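Local coordinates for uncharacterized HDOD domain protein (Geobacter sulfurreducens, PDB 3HC1) that is of unknown function but carries a di-iron site in an HD-type helical domain, consistent with a metal-dependent phosphohydrolase, at residues Val9-Arg12 with Leu13-Arg17. Residues are numbered along the deposited sequence; the frame is centred on the assembly and turned at random.
Sequences VETR and LTLAR
V9-R12 and L13-R17 are consecutive turns of one alpha helix, 9-21, at the start of the modelled chain. Four i to i+4 backbone bonds join them. L13 N donates to V9 O, T14 N to E10 O, L15 N to T11 O and A16 N to R12 O. The last measures 2.9 Å from A16 N to R12 O.

On the outer side, E10 reaches forward along the helix. Its CG is anti to the backbone N (chi1 -170°), and a bend at chi2 turns the carboxylate over the next turns. In the conformer given here, one of two modelled, E10 OE2 forms an i to i+7 salt bridge with R17, at 2.7 Å from R17 NH2. The bond lies close to the guanidinium plane, and the two flat groups are nearly coplanar, 14° apart. R17 NH1 adds a weak bond to the same oxygen at 3.1 Å. T14 OG1 lies 2.8 Å from E10 OE2 and 2.9 Å from E10 O.

The helix packs on helix 193-203 of the HDOD domain, which starts at the iron ligand H193: L13 touches E195 and F198, and A16 touches E195 and V196. R12, bent at chi2 and chi3, is held elsewhere: NE forms a salt bridge with E195.

V9 and L13 lie side by side, with V9 CG1 3.6 Å from L13 CD1. The side chains of E10 and L13 cross at about a right angle, with E10 OE1 3.7 Å from L13 CB. Without CG and the two methyls, an alanine here in place of L13 is likely to cost V9 CG1 its contact with the leucine methyl and open a gap against F198.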
loop_
_atom_site.group_PDB
_atom_site.type_symbol
_atom_site.label_atom_id
_atom_site.label_comp_id
_atom_site.label_asym_id
_atom_site.label_seq_id
_atom_site.Cartn_x
_atom_site.Cartn_y
_atom_site.Cartn_z
ATOM N N VAL A 9 20.126 10.151 5.308
ATOM C CA VAL A 9 19.284 9.326 4.436
ATOM C C VAL A 9 20.128 8.787 3.275
ATOM O O VAL A 9 19.978 7.615 2.898
ATOM C CB VAL A 9 18.039 10.056 3.870
ATOM C CG1 VAL A 9 17.147 9.060 3.101
ATOM C CG2 VAL A 9 17.236 10.680 4.965
ATOM N N GLU A 10 21.036 9.605 2.714
ATOM C CA GLU A 10 21.826 9.130 1.568
ATOM C C GLU A 10 22.674 7.929 1.960
ATOM O O GLU A 10 22.883 7.034 1.137
ATOM C CB GLU A 10 22.695 10.212 0.916
ATOM C CG GLU A 10 23.322 9.747 -0.430
ATOM C CD GLU A 10 22.356 8.921 -1.283
ATOM O OE1 GLU A 10 21.196 9.353 -1.453
ATOM O OE2 GLU A 10 22.741 7.843 -1.779
ATOM N N THR A 11 23.135 7.887 3.208
ATOM C CA THR A 11 23.888 6.736 3.688
ATOM C C THR A 11 23.008 5.488 3.642
ATOM O O THR A 11 23.394 4.455 3.122
ATOM C CB THR A 11 24.446 6.969 5.123
ATOM O OG1 THR A 11 25.440 7.999 5.066
ATOM C CG2 THR A 11 25.058 5.681 5.734
ATOM N N ARG A 12 21.822 5.604 4.204
ATOM C CA ARG A 12 20.830 4.519 4.140
ATOM C C ARG A 12 20.374 4.249 2.707
ATOM O O ARG A 12 20.135 3.096 2.355
ATOM C CB ARG A 12 19.637 4.850 5.053
ATOM C CG ARG A 12 19.928 4.635 6.536
ATOM C CD ARG A 12 19.356 5.734 7.391
ATOM N NE ARG A 12 17.961 5.980 7.055
ATOM C CZ ARG A 12 17.360 7.172 7.054
ATOM N NH1 ARG A 12 18.016 8.275 7.382
ATOM N NH2 ARG A 12 16.075 7.260 6.709
ATOM N N LEU A 13 20.235 5.297 1.883
ATOM C CA LEU A 13 19.846 5.099 0.474
ATOM C C LEU A 13 20.982 4.431 -0.300
ATOM O O LEU A 13 20.724 3.504 -1.047
ATOM C CB LEU A 13 19.369 6.397 -0.209
ATOM C CG LEU A 13 17.981 6.905 0.180
ATOM C CD1 LEU A 13 17.783 8.332 -0.336
ATOM C CD2 LEU A 13 16.873 5.998 -0.353
ATOM N N THR A 14 22.243 4.837 -0.052
ATOM C CA THR A 14 23.396 4.168 -0.680
ATOM C C THR A 14 23.438 2.697 -0.296
ATOM O O THR A 14 23.577 1.837 -1.144
ATOM C CB THR A 14 24.743 4.867 -0.307
ATOM O OG1 THR A 14 24.770 6.159 -0.911
ATOM C CG2 THR A 14 25.919 4.088 -0.794
ATOM N N LEU A 15 23.294 2.411 0.997
ATOM C CA LEU A 15 23.279 1.019 1.479
ATOM C C LEU A 15 22.119 0.249 0.834
ATOM O O LEU A 15 22.286 -0.900 0.447
ATOM C CB LEU A 15 23.188 0.969 3.014
ATOM C CG LEU A 15 24.459 1.316 3.773
ATOM C CD1 LEU A 15 24.133 1.458 5.260
ATOM C CD2 LEU A 15 25.568 0.253 3.508
ATOM N N ALA A 16 20.955 0.888 0.728
ATOM C CA ALA A 16 19.820 0.271 0.039
ATOM C C ALA A 16 20.190 -0.088 -1.412
ATOM O O ALA A 16 19.914 -1.224 -1.856
ATOM C CB ALA A 16 18.515 1.172 0.088
ATOM N N ARG A 17 20.809 0.842 -2.149
ATOM C CA ARG A 17 21.183 0.491 -3.557
ATOM C C ARG A 17 22.181 -0.647 -3.611
ATOM O O ARG A 17 21.995 -1.584 -4.370
ATOM C CB ARG A 17 21.638 1.675 -4.378
ATOM C CG ARG A 17 20.486 2.620 -4.658
ATOM C CD ARG A 17 20.964 3.782 -5.509
ATOM N NE ARG A 17 22.140 4.422 -4.916
ATOM C CZ ARG A 17 22.150 5.497 -4.129
ATOM N NH1 ARG A 17 21.040 6.139 -3.780
ATOM N NH2 ARG A 17 23.312 5.943 -3.680
#